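Local coordinates for chitosanase (PDB 6X2Q), which binds glucosamine units of a chitosan oligosaccharide and probably hydrolyses chitosan, at residues Ser213-Lys216 / Leu217-Gly221; Ala131-Pro134 / Leu135-Leu138; Ala139-Asp142 / Ala143-Gln146; Asp12-Ile15 / Ser16-Asn20; Pro195-Leu198 / Glu199-Asp202. All coordinates share one frame; numbering follows the deposited sequence.

Interaction 1: residues Ser213-Lys216 / Leu217-Gly221; sequences SLMK and LLKQG
Lys216 and Gln220 meet across one turn at the end of helix 209-219. The Gln220 chain runs obliquely over the Lys216 stem, with its CD 4.0 Å from Lys216 CG. The same glutamine also folds back on the backbone: Gln220 CG lies 3.3 Å from Lys216 O. This follows from chi1 of -64°, which sets CG beside the backbone N and anti to the carbonyl carbon. Met215 and Lys219 make a similar pair one residue earlier. Here Lys219 CD reaches Met215 CG at 3.8 Å, and both chains are bent. Met215 SD also lies 4.4 Å from Leu218 CD2, a loose apolar contact.

Four i to i+4 backbone bonds hold these side chains in step. The shortest is Lys219 N to Met215 O at 2.8 Å. Gln220 N to Lys216 O is the last of the four, at 2.9 Å.

Further out, Lys216 NZ is hydrogen-bonded to Arg230 O, and Ser213 OG to Thr233 OG1. Leu214 and Leu217 are buried. Leu214 packs on helices 134-147, 177-193 and 5-20, and Leu217 on Leu135.

The helix stops where Gln220 leaves helical angles. Gly221 follows with positive phi (74°), and its N bonds to Leu218 O at 3.1 Å. Together with Asn222 N to Leu217 O, this is a Schellman motif, a classic C-terminal helix ending.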
loop_
_atom_site.group_PDB
_atom_site.type_symbol
_atom_site.label_atom_id
_atom_site.label_comp_id
_atom_site.label_asym_id
_atom_site.label_seq_id
_atom_site.Cartn_x
_atom_site.Cartn_y
_atom_site.Cartn_z
ATOM N N SER A 213 -8.786 -10.941 -5.444
ATOM C CA SER A 213 -8.046 -10.964 -6.711
ATOM C C SER A 213 -6.712 -11.696 -6.568
ATOM O O SER A 213 -6.340 -12.498 -7.429
ATOM C CB SER A 213 -7.813 -9.544 -7.218
ATOM O OG SER A 213 -9.032 -8.932 -7.589
ATOM N N LEU A 214 -5.969 -11.431 -5.491
ATOM C CA LEU A 214 -4.735 -12.175 -5.271
ATOM C C LEU A 214 -5.010 -13.665 -5.085
ATOM O O LEU A 214 -4.230 -14.510 -5.543
ATOM C CB LEU A 214 -3.999 -11.605 -4.064
ATOM C CG LEU A 214 -3.579 -10.130 -4.129
ATOM C CD1 LEU A 214 -3.185 -9.612 -2.744
ATOM C CD2 LEU A 214 -2.447 -9.953 -5.114
ATOM N N MET A 215 -6.095 -14.009 -4.382
ATOM C CA MET A 215 -6.468 -15.411 -4.230
ATOM C C MET A 215 -6.816 -16.042 -5.576
ATOM O O MET A 215 -6.485 -17.206 -5.830
ATOM C CB MET A 215 -7.643 -15.542 -3.252
ATOM C CG MET A 215 -8.057 -16.972 -2.979
ATOM S SD MET A 215 -6.826 -17.855 -1.993
ATOM C CE MET A 215 -7.116 -17.171 -0.359
ATOM N N LYS A 216 -7.500 -15.293 -6.444
ATOM C CA LYS A 216 -7.848 -15.801 -7.765
ATOM C C LYS A 216 -6.583 -16.134 -8.566
ATOM O O LYS A 216 -6.459 -17.233 -9.130
ATOM C CB LYS A 216 -8.732 -14.773 -8.481
ATOM C CG LYS A 216 -9.204 -15.158 -9.887
ATOM C CD LYS A 216 -9.687 -13.930 -10.699
ATOM C CE LYS A 216 -8.517 -13.164 -11.379
ATOM N NZ LYS A 216 -8.982 -12.148 -12.396
ATOM N N LEU A 217 -5.608 -15.208 -8.583
ATOM C CA LEU A 217 -4.331 -15.483 -9.240
ATOM C C LEU A 217 -3.661 -16.712 -8.640
ATOM O O LEU A 217 -3.081 -17.528 -9.363
ATOM C CB LEU A 217 -3.393 -14.270 -9.146
ATOM C CG LEU A 217 -3.893 -12.966 -9.774
ATOM C CD1 LEU A 217 -2.863 -11.861 -9.659
ATOM C CD2 LEU A 217 -4.278 -13.186 -11.231
ATOM N N LEU A 218 -3.726 -16.860 -7.315
ATOM C CA LEU A 218 -3.114 -18.028 -6.698
ATOM C C LEU A 218 -3.829 -19.307 -7.123
ATOM O O LEU A 218 -3.178 -20.298 -7.469
ATOM C CB LEU A 218 -3.101 -17.883 -5.178
ATOM C CG LEU A 218 -2.595 -19.104 -4.400
ATOM C CD1 LEU A 218 -1.167 -19.479 -4.834
ATOM C CD2 LEU A 218 -2.641 -18.832 -2.902
ATOM N N LYS A 219 -5.169 -19.292 -7.149
ATOM C CA LYS A 219 -5.901 -20.506 -7.513
ATOM C C LYS A 219 -5.742 -20.867 -8.987
ATOM O O LYS A 219 -5.862 -22.041 -9.351
ATOM C CB LYS A 219 -7.387 -20.363 -7.178
ATOM C CG LYS A 219 -7.754 -20.978 -5.838
ATOM C CD LYS A 219 -8.709 -20.097 -5.076
ATOM C CE LYS A 219 -10.097 -20.157 -5.674
ATOM N NZ LYS A 219 -11.108 -19.675 -4.670
ATOM N N GLN A 220 -5.512 -19.887 -9.851
ATOM C CA GLN A 220 -5.277 -20.161 -11.258
ATOM C C GLN A 220 -3.823 -20.500 -11.561
ATOM O O GLN A 220 -3.461 -20.647 -12.733
ATOM C CB GLN A 220 -5.719 -18.972 -12.102
ATOM C CG GLN A 220 -7.199 -18.710 -12.015
ATOM C CD GLN A 220 -7.582 -17.442 -12.721
ATOM O OE1 GLN A 220 -6.771 -16.522 -12.844
ATOM N NE2 GLN A 220 -8.819 -17.374 -13.187
ATOM N N GLY A 221 -2.986 -20.626 -10.537
ATOM C CA GLY A 221 -1.604 -20.987 -10.758
ATOM C C GLY A 221 -0.726 -19.892 -11.324
ATOM O O GLY A 221 0.403 -20.179 -11.734
#

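Interaction 2: residues Ala131-Pro134 / Leu135-Leu138; sequences AQMP and LTLL
Ala131 and Thr136 meet through methyl groups at the start of helix 134-147. Ala131 CB lies 3.7 Å from Thr136 CG2. Leu137 CD1 adds to this apolar patch at 4.3 Å from Ala131 CB. Met133 comes obliquely across Thr136, and its terminal CE sits 3.4 Å from Thr136 OG1. The bend at chi3 (-65°) turns that methyl back towards the threonine.

The polar contacts across the segments are backbone bonds. Leu137 N donates to Met133 O at 3.3 Å, and Leu138 N donates to Pro134 O at 2.9 Å. Pro134 has no N-H to give, which costs little in the first turn of a helix.

Outside the two segments, Glu177 collects several donors. Its OE2 takes Thr136 OG1 and Met133 N, and its OE1 takes Gln132 N. The carboxylate thus fixes the threonine hydroxyl and the approach to the helix. On other sides, Leu135 packs on Leu181 of helix 177-193, while Pro134 touches Gln7 of helix 5-20.

Met133 holds the N-cap position and Pro134 the first helical one. This is a helix N-terminus with proline in its first turn, entered from the short loop after helix 104-129.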
loop_
_atom_site.group_PDB
_atom_site.type_symbol
_atom_site.label_atom_id
_atom_site.label_comp_id
_atom_site.label_asym_id
_atom_site.label_seq_id
_atom_site.Cartn_x
_atom_site.Cartn_y
_atom_site.Cartn_z
ATOM N N ALA A 131 10.433 -16.357 0.704
ATOM C CA ALA A 131 9.405 -16.352 -0.333
ATOM C C ALA A 131 10.031 -16.110 -1.703
ATOM O O ALA A 131 10.851 -15.206 -1.873
ATOM C CB ALA A 131 8.356 -15.279 -0.038
ATOM N N GLN A 132 9.624 -16.898 -2.695
ATOM C CA GLN A 132 10.223 -16.774 -4.007
ATOM C C GLN A 132 9.231 -16.636 -5.149
ATOM O O GLN A 132 9.654 -16.343 -6.275
ATOM C CB GLN A 132 11.147 -17.971 -4.268
ATOM C CG GLN A 132 12.365 -17.928 -3.350
ATOM C CD GLN A 132 13.460 -18.849 -3.785
ATOM O OE1 GLN A 132 13.439 -20.030 -3.466
ATOM N NE2 GLN A 132 14.434 -18.317 -4.514
ATOM N N MET A 133 7.954 -16.834 -4.918
ATOM C CA MET A 133 7.023 -16.651 -6.018
ATOM C C MET A 133 6.694 -15.169 -6.164
ATOM O O MET A 133 6.400 -14.503 -5.165
ATOM C CB MET A 133 5.749 -17.463 -5.792
ATOM C CG MET A 133 6.003 -18.919 -5.394
ATOM S SD MET A 133 4.487 -19.911 -5.395
ATOM C CE MET A 133 3.564 -19.099 -4.064
ATOM N N PRO A 134 6.750 -14.620 -7.374
ATOM C CA PRO A 134 6.380 -13.206 -7.557
ATOM C C PRO A 134 5.024 -12.829 -6.961
ATOM O O PRO A 134 4.867 -11.706 -6.446
ATOM C CB PRO A 134 6.399 -13.059 -9.080
ATOM C CG PRO A 134 7.452 -14.065 -9.527
ATOM C CD PRO A 134 7.305 -15.236 -8.599
ATOM N N LEU A 135 4.045 -13.744 -7.009
ATOM C CA LEU A 135 2.720 -13.461 -6.455
ATOM C C LEU A 135 2.798 -13.199 -4.955
ATOM O O LEU A 135 2.134 -12.288 -4.439
ATOM C CB LEU A 135 1.768 -14.631 -6.739
ATOM C CG LEU A 135 0.368 -14.510 -6.134
ATOM C CD1 LEU A 135 -0.345 -13.342 -6.774
ATOM C CD2 LEU A 135 -0.446 -15.776 -6.323
ATOM N N THR A 136 3.598 -13.995 -4.231
ATOM C CA THR A 136 3.810 -13.740 -2.806
ATOM C C THR A 136 4.413 -12.352 -2.566
ATOM O O THR A 136 4.031 -11.658 -1.614
ATOM C CB THR A 136 4.704 -14.833 -2.216
ATOM O OG1 THR A 136 4.182 -16.093 -2.606
ATOM C CG2 THR A 136 4.726 -14.795 -0.686
ATOM N N LEU A 137 5.354 -11.927 -3.419
ATOM C CA LEU A 137 5.941 -10.596 -3.271
ATOM C C LEU A 137 4.893 -9.515 -3.490
ATOM O O LEU A 137 4.847 -8.519 -2.756
ATOM C CB LEU A 137 7.108 -10.418 -4.252
ATOM C CG LEU A 137 8.499 -10.939 -3.851
ATOM C CD1 LEU A 137 8.439 -12.302 -3.181
ATOM C CD2 LEU A 137 9.456 -10.986 -5.057
ATOM N N LEU A 138 4.046 -9.698 -4.500
ATOM C CA LEU A 138 2.985 -8.745 -4.755
ATOM C C LEU A 138 2.043 -8.669 -3.557
ATOM O O LEU A 138 1.714 -7.575 -3.082
ATOM C CB LEU A 138 2.247 -9.157 -6.030
ATOM C CG LEU A 138 0.970 -8.376 -6.329
ATOM C CD1 LEU A 138 1.291 -6.907 -6.582
ATOM C CD2 LEU A 138 0.266 -8.986 -7.522
#

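Interaction 3: residues Ala139-Asp142 / Ala143-Gln146; sequences ALYD and AIIQ. With GCS (2-amino-2-deoxy-beta-D-glucopyranose), chain C; GCS (2-amino-2-deoxy-beta-D-glucopyranose), chain B.
Ile145 lays its CD1 methyl over one face of the Tyr141 ring, one turn back along helix 134-147. The methyl is 3.8 Å from the ring centroid and 24° off the normal, a CH-pi contact. It sits towards the rim, closest to Tyr141 CE1 at 3.5 Å. Tyr141 has CG anti to its backbone N (chi1 177°), while Ile145 has CG1 beside its own N. These settings bring the two chains obliquely together. Ile144 is less relaxed. Its chi1 lies off the staggered positions at -149°, and CG2 is set between the backbone N and the carbonyl carbon. That methyl is 3.2 Å from Tyr141 O.

The polar ends of Asp142 and Gln146 have partners outside the helix. Asp142 forms salt bridges with Arg210 through OD1 and with Arg188 through OD2. Gln146 is extended and gripped at both amide atoms, OE1 by Arg188 and NE2 by Ser207. The acid and the amide therefore share Arg188.

The backbone carries the usual i to i+4 bonds, including Gln146 N to Asp142 O at 3.3 Å. At the end of the segment, O3 of the chain C glucosamine is modelled 2.4 Å from Gln146 O, a hydrogen bond whose exact length is doubtful. Ile145 CG2 touches C6 of the same sugar at 4.0 Å. The buried helix thus brings its C-terminal part to the sugar-binding cleft of this GH46 protein.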
loop_
_atom_site.group_PDB
_atom_site.type_symbol
_atom_site.label_atom_id
_atom_site.label_comp_id
_atom_site.label_asym_id
_atom_site.label_seq_id
_atom_site.Cartn_x
_atom_site.Cartn_y
_atom_site.Cartn_z
ATOM N N ALA A 139 1.665 -9.828 -3.012
ATOM C CA ALA A 139 0.754 -9.859 -1.873
ATOM C C ALA A 139 1.363 -9.173 -0.663
ATOM O O ALA A 139 0.668 -8.457 0.065
ATOM C CB ALA A 139 0.388 -11.301 -1.533
ATOM N N LEU A 140 2.661 -9.381 -0.423
ATOM C CA LEU A 140 3.283 -8.679 0.697
ATOM C C LEU A 140 3.369 -7.185 0.438
ATOM O O LEU A 140 3.256 -6.382 1.373
ATOM C CB LEU A 140 4.678 -9.235 0.971
ATOM C CG LEU A 140 4.695 -10.692 1.419
ATOM C CD1 LEU A 140 6.132 -11.241 1.362
ATOM C CD2 LEU A 140 4.105 -10.848 2.800
ATOM N N TYR A 141 3.565 -6.797 -0.817
ATOM C CA TYR A 141 3.745 -5.384 -1.128
ATOM C C TYR A 141 2.419 -4.637 -1.031
ATOM O O TYR A 141 2.348 -3.537 -0.463
ATOM C CB TYR A 141 4.351 -5.258 -2.514
ATOM C CG TYR A 141 4.541 -3.856 -3.031
ATOM C CD1 TYR A 141 5.015 -2.836 -2.218
ATOM C CD2 TYR A 141 4.273 -3.568 -4.363
ATOM C CE1 TYR A 141 5.203 -1.558 -2.727
ATOM C CE2 TYR A 141 4.453 -2.321 -4.877
ATOM C CZ TYR A 141 4.915 -1.313 -4.064
ATOM O OH TYR A 141 5.079 -0.067 -4.615
ATOM N N ASP A 142 1.357 -5.238 -1.571
ATOM C CA ASP A 142 0.029 -4.664 -1.437
ATOM C C ASP A 142 -0.380 -4.577 0.023
ATOM O O ASP A 142 -0.947 -3.569 0.450
ATOM C CB ASP A 142 -0.979 -5.494 -2.226
ATOM C CG ASP A 142 -2.363 -4.874 -2.223
ATOM O OD1 ASP A 142 -2.485 -3.755 -2.769
ATOM O OD2 ASP A 142 -3.322 -5.489 -1.682
ATOM N N ALA A 143 -0.094 -5.622 0.811
ATOM C CA ALA A 143 -0.458 -5.588 2.225
ATOM C C ALA A 143 0.338 -4.528 2.984
ATOM O O ALA A 143 -0.204 -3.848 3.867
ATOM C CB ALA A 143 -0.272 -6.974 2.862
ATOM N N ILE A 144 1.626 -4.363 2.671
ATOM C CA ILE A 144 2.366 -3.349 3.422
ATOM C C ILE A 144 1.809 -1.957 3.128
ATOM O O ILE A 144 1.793 -1.094 4.007
ATOM C CB ILE A 144 3.888 -3.436 3.152
ATOM C CG1 ILE A 144 4.675 -2.980 4.389
ATOM C CG2 ILE A 144 4.292 -2.608 1.953
ATOM C CD1 ILE A 144 6.167 -3.176 4.288
ATOM N N ILE A 145 1.283 -1.738 1.924
ATOM C CA ILE A 145 0.804 -0.408 1.562
ATOM C C ILE A 145 -0.473 -0.060 2.320
ATOM O O ILE A 145 -0.629 1.065 2.817
ATOM C CB ILE A 145 0.602 -0.320 0.041
ATOM C CG1 ILE A 145 1.958 -0.123 -0.649
ATOM C CG2 ILE A 145 -0.382 0.819 -0.312
ATOM C CD1 ILE A 145 1.921 -0.418 -2.110
ATOM N N GLN A 146 -1.403 -1.019 2.420
ATOM C CA GLN A 146 -2.693 -0.790 3.058
ATOM C C GLN A 146 -2.603 -0.933 4.575
ATOM O O GLN A 146 -3.225 -0.164 5.304
ATOM C CB GLN A 146 -3.736 -1.760 2.480
ATOM C CG GLN A 146 -5.126 -1.649 3.116
ATOM C CD GLN A 146 -6.200 -2.472 2.412
ATOM O OE1 GLN A 146 -5.976 -3.609 1.996
ATOM N NE2 GLN A 146 -7.389 -1.899 2.306
HETATM C C1 GCS C . -6.250 4.212 3.030
HETATM C C2 GCS C . -6.502 2.967 4.046
HETATM C C3 GCS C . -5.019 2.789 4.641
HETATM C C4 GCS C . -3.801 2.920 3.663
HETATM C C5 GCS C . -3.738 3.797 2.401
HETATM C C6 GCS C . -3.079 3.139 1.542
HETATM N N2 GCS C . -7.451 3.179 4.983
HETATM O O1 GCS C . -7.462 4.269 2.395
HETATM O O3 GCS C . -5.023 1.377 4.936
HETATM O O5 GCS C . -5.178 4.079 2.165
HETATM O O6 GCS C . -3.398 3.564 0.206
HETATM C C1 GCS B . -1.683 3.421 5.286
HETATM C C2 GCS B . -0.593 4.406 5.657
HETATM C C3 GCS B . 0.456 3.695 6.462
HETATM C C4 GCS B . -0.123 3.089 7.731
HETATM C C5 GCS B . -1.437 2.430 7.301
HETATM C C6 GCS B . -2.299 1.862 8.395
HETATM N N2 GCS B . -0.029 5.100 4.557
HETATM O O1 GCS B . -2.786 3.910 4.526
HETATM O O3 GCS B . 1.390 4.644 6.788
HETATM O O4 GCS B . 0.708 2.663 8.438
HETATM O O5 GCS B . -2.262 3.256 6.521
HETATM O O6 GCS B . -2.332 2.658 9.532
#

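Interaction 4: residues Asp12-Ile15 / Ser16-Asn20; sequences DQII and SIFAN. Unlike the reference sequence in segment 16-20: Ala19 (reference Glu).
Phe18 and Ile14 are joined by a backbone bond in helix 5-20, a regular alpha-helix packed within the family 46 fold. Phe18 N donates to Ile14 O at 2.8 Å, with an N-H...O angle of 161°. It is the shortest of four such bonds between residues 12-15 and 16-20. Ser16 N to Asp12 O follows at 2.9 Å. Ile17 N to Gln13 O and Ala19 N to Ile15 O complete the i to i+4 series. Position 19 is alanine here, where the reference sequence has glutamate.

The polar side chains find their partners outside the two segments. Asp12 OD2 forms a salt bridge with Arg8 NE, one turn earlier. Ser16 OG, anti to the backbone N (chi1 -174°), is hydrogen-bonded to Thr22 O, further along the chain. In the packing around the helix, Ile15 touches Tyr141, Ile17 lies on Phe238 and Leu240, and Phe18 reaches Ser213.

Phe18 also leans on the turn before it. Its CB is 3.3 Å from Ile15 O. Ile14 O lies over a face of its ring, 3.4 Å from Phe18 CG. The Ile14 and Phe18 side chains run side by side and point the same way. Ile14 CG2 covers one face of the phenyl ring, 3.7 Å from the centroid and 24° off the normal. Its nearest ring atom is Phe18 CZ, at 3.4 Å.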
loop_
_atom_site.group_PDB
_atom_site.type_symbol
_atom_site.label_atom_id
_atom_site.label_comp_id
_atom_site.label_asym_id
_atom_site.label_seq_id
_atom_site.Cartn_x
_atom_site.Cartn_y
_atom_site.Cartn_z
ATOM N N ASP A 12 2.614 -2.452 -9.663
ATOM C CA ASP A 12 2.123 -1.095 -9.458
ATOM C C ASP A 12 0.768 -0.896 -10.117
ATOM O O ASP A 12 -0.107 -0.231 -9.556
ATOM C CB ASP A 12 3.125 -0.069 -9.995
ATOM C CG ASP A 12 4.394 -0.005 -9.164
ATOM O OD1 ASP A 12 4.398 -0.557 -8.041
ATOM O OD2 ASP A 12 5.384 0.610 -9.629
ATOM N N GLN A 13 0.575 -1.449 -11.311
ATOM C CA GLN A 13 -0.697 -1.239 -11.991
ATOM C C GLN A 13 -1.820 -2.006 -11.306
ATOM O O GLN A 13 -2.959 -1.527 -11.251
ATOM C CB GLN A 13 -0.573 -1.628 -13.460
ATOM C CG GLN A 13 0.138 -0.546 -14.244
ATOM C CD GLN A 13 0.413 -0.892 -15.697
ATOM O OE1 GLN A 13 -0.074 -1.888 -16.233
ATOM N NE2 GLN A 13 1.202 -0.054 -16.344
ATOM N N ILE A 14 -1.505 -3.181 -10.750
ATOM C CA ILE A 14 -2.507 -3.988 -10.045
ATOM C C ILE A 14 -2.942 -3.295 -8.760
ATOM O O ILE A 14 -4.139 -3.169 -8.476
ATOM C CB ILE A 14 -1.954 -5.397 -9.747
ATOM C CG1 ILE A 14 -1.752 -6.196 -11.036
ATOM C CG2 ILE A 14 -2.856 -6.133 -8.779
ATOM C CD1 ILE A 14 -0.973 -7.495 -10.830
ATOM N N ILE A 15 -1.969 -2.855 -7.952
ATOM C CA ILE A 15 -2.277 -2.193 -6.690
ATOM C C ILE A 15 -3.000 -0.887 -6.947
ATOM O O ILE A 15 -3.902 -0.492 -6.196
ATOM C CB ILE A 15 -0.987 -1.989 -5.878
ATOM C CG1 ILE A 15 -0.433 -3.359 -5.490
ATOM C CG2 ILE A 15 -1.226 -1.074 -4.657
ATOM C CD1 ILE A 15 0.931 -3.305 -4.859
ATOM N N SER A 16 -2.614 -0.190 -8.014
ATOM C CA SER A 16 -3.342 1.010 -8.390
ATOM C C SER A 16 -4.809 0.687 -8.678
ATOM O O SER A 16 -5.714 1.396 -8.221
ATOM C CB SER A 16 -2.662 1.668 -9.590
ATOM O OG SER A 16 -3.273 2.909 -9.876
ATOM N N ILE A 17 -5.063 -0.397 -9.412
ATOM C CA ILE A 17 -6.437 -0.828 -9.651
ATOM C C ILE A 17 -7.109 -1.209 -8.338
ATOM O O ILE A 17 -8.256 -0.830 -8.082
ATOM C CB ILE A 17 -6.469 -1.990 -10.659
ATOM C CG1 ILE A 17 -6.134 -1.490 -12.065
ATOM C CG2 ILE A 17 -7.838 -2.680 -10.647
ATOM C CD1 ILE A 17 -5.798 -2.601 -13.046
ATOM N N PHE A 18 -6.400 -1.947 -7.482
ATOM C CA PHE A 18 -6.954 -2.331 -6.192
ATOM C C PHE A 18 -7.506 -1.128 -5.457
ATOM O O PHE A 18 -8.602 -1.183 -4.890
ATOM C CB PHE A 18 -5.889 -3.013 -5.331
ATOM C CG PHE A 18 -5.620 -4.437 -5.711
ATOM C CD1 PHE A 18 -6.381 -5.062 -6.691
ATOM C CD2 PHE A 18 -4.600 -5.147 -5.098
ATOM C CE1 PHE A 18 -6.123 -6.361 -7.064
ATOM C CE2 PHE A 18 -4.344 -6.456 -5.453
ATOM C CZ PHE A 18 -5.114 -7.075 -6.435
ATOM N N ALA A 19 -6.771 -0.029 -5.472
ATOM C CA ALA A 19 -7.077 1.100 -4.614
ATOM C C ALA A 19 -7.931 2.158 -5.300
ATOM O O ALA A 19 -8.737 2.810 -4.637
ATOM C CB ALA A 19 -5.778 1.732 -4.119
ATOM N N ASN A 20 -7.775 2.347 -6.614
ATOM C CA ASN A 20 -8.399 3.469 -7.311
ATOM C C ASN A 20 -9.110 3.069 -8.596
ATOM O O ASN A 20 -9.547 3.954 -9.339
ATOM C CB ASN A 20 -7.351 4.536 -7.631
ATOM C CG ASN A 20 -6.707 5.099 -6.387
ATOM O OD1 ASN A 20 -5.498 5.318 -6.347
ATOM N ND2 ASN A 20 -7.517 5.316 -5.349
#

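Interaction 5: residues Pro195-Leu198 / Glu199-Asp202; sequences PANL and ETED
Pro195 sets its CB and CG against Thr200 and Glu201. Its CB lies 3.8 Å from Thr200 CG2, and its CG is 3.7 Å from Glu201 CA. Asn197 crosses Thr200 at about a right angle, with ND2 3.4 Å from Thr200 CB. The other end of that amide, OD1, takes a weak hydrogen bond from Glu199 N. Leu198 and Glu201 run alongside each other, with Leu198 CD2 3.6 Å from Glu201 OE1.

Two backbone bonds close the turn before helix 201-205. Thr200 N donates to Asn197 O at 3.2 Å, and Glu201 N to Leu198 O at the same length. Both donors stand well above the carbonyl planes, not on a lone pair. A water takes part as well: it donates to Leu198 O at 2.8 Å and accepts from Asp202 N.

Thr200 is the N-cap residue, but its hydroxyl makes no capping bond. With OG1 anti to the backbone N (chi1 -160°), it bonds to Arg37 instead. Thr200 also touches a bound glucosamine, and both Thr200 and Arg37 line its pocket. The hydroxyl is spent on Arg37, which probably helps to position that arginine beside the sugar; the turn itself is held by backbone bonds and a water.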
loop_
_atom_site.group_PDB
_atom_site.type_symbol
_atom_site.label_atom_id
_atom_site.label_comp_id
_atom_site.label_asym_id
_atom_site.label_seq_id
_atom_site.Cartn_x
_atom_site.Cartn_y
_atom_site.Cartn_z
ATOM N N PRO A 195 -11.007 -5.374 11.645
ATOM C CA PRO A 195 -9.780 -4.747 12.144
ATOM C C PRO A 195 -9.890 -4.401 13.623
ATOM O O PRO A 195 -10.963 -4.076 14.134
ATOM C CB PRO A 195 -9.639 -3.487 11.279
ATOM C CG PRO A 195 -11.000 -3.228 10.712
ATOM C CD PRO A 195 -11.781 -4.503 10.740
ATOM N N ALA A 196 -8.755 -4.487 14.318
ATOM C CA ALA A 196 -8.707 -3.999 15.694
ATOM C C ALA A 196 -8.931 -2.492 15.771
ATOM O O ALA A 196 -9.424 -1.990 16.786
ATOM C CB ALA A 196 -7.370 -4.369 16.339
ATOM N N ASN A 197 -8.576 -1.748 14.723
ATOM C CA ASN A 197 -8.847 -0.307 14.674
ATOM C C ASN A 197 -10.210 -0.116 14.019
ATOM O O ASN A 197 -10.349 -0.208 12.799
ATOM C CB ASN A 197 -7.734 0.429 13.930
ATOM C CG ASN A 197 -8.155 1.805 13.419
ATOM O OD1 ASN A 197 -8.777 2.593 14.139
ATOM N ND2 ASN A 197 -7.778 2.109 12.172
ATOM N N LEU A 198 -11.221 0.157 14.837
ATOM C CA LEU A 198 -12.588 0.243 14.349
ATOM C C LEU A 198 -12.809 1.434 13.430
ATOM O O LEU A 198 -13.727 1.400 12.602
ATOM C CB LEU A 198 -13.563 0.293 15.545
ATOM C CG LEU A 198 -13.674 -0.998 16.370
ATOM C CD1 LEU A 198 -14.816 -0.914 17.393
ATOM C CD2 LEU A 198 -13.857 -2.238 15.465
ATOM N N GLU A 199 -11.978 2.471 13.531
ATOM C CA GLU A 199 -12.105 3.617 12.628
ATOM C C GLU A 199 -11.871 3.251 11.163
ATOM O O GLU A 199 -12.397 3.924 10.266
ATOM C CB GLU A 199 -11.126 4.717 13.040
ATOM C CG GLU A 199 -11.292 5.188 14.481
ATOM C CD GLU A 199 -10.835 6.620 14.674
ATOM O OE1 GLU A 199 -11.175 7.470 13.816
ATOM O OE2 GLU A 199 -10.158 6.908 15.691
ATOM N N THR A 200 -11.069 2.222 10.879
ATOM C CA THR A 200 -10.819 1.857 9.485
ATOM C C THR A 200 -11.727 0.730 8.999
ATOM O O THR A 200 -11.514 0.206 7.891
ATOM C CB THR A 200 -9.355 1.458 9.283
ATOM O OG1 THR A 200 -9.041 1.560 7.886
ATOM C CG2 THR A 200 -9.121 0.006 9.761
ATOM N N GLU A 201 -12.748 0.365 9.790
ATOM C CA GLU A 201 -13.524 -0.838 9.489
ATOM C C GLU A 201 -14.292 -0.704 8.183
ATOM O O GLU A 201 -14.228 -1.589 7.325
ATOM C CB GLU A 201 -14.492 -1.159 10.625
ATOM C CG GLU A 201 -15.308 -2.430 10.334
ATOM C CD GLU A 201 -16.288 -2.750 11.429
ATOM O OE1 GLU A 201 -16.040 -2.314 12.576
ATOM O OE2 GLU A 201 -17.296 -3.433 11.134
ATOM N N ASP A 202 -15.079 0.361 8.043
ATOM C CA ASP A 202 -15.825 0.569 6.804
ATOM C C ASP A 202 -14.892 0.634 5.600
ATOM O O ASP A 202 -15.144 -0.006 4.573
ATOM C CB ASP A 202 -16.645 1.861 6.886
ATOM C CG ASP A 202 -17.814 1.767 7.848
ATOM O OD1 ASP A 202 -18.261 2.845 8.314
ATOM O OD2 ASP A 202 -18.291 0.632 8.121
HETATM O O HOH W 1 -15.195 2.398 10.451
#

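Along the chain the order is interaction 4, 2, 3, 5 and 1. Interactions 2 and 3 adjoin on helix 134-147, with centres 11 Å apart. Helix 5-20 (interaction 4) and helix 209-219 (interaction 1) both pack on that helix. Leu138 serves both: its CD2 lies 3.8 Å from Ile14 CD1 and also 3.8 Å from Leu214 CD2. Helices 5-20 and 209-219 also touch each other. Interaction 5 stands apart, its nearest atoms about 7 Å from interaction 3. Interactions 3 and 5 both reach bound glucosamine, consistent with helix 134-147 carrying part of the sugar-binding cleft out from the packed helices.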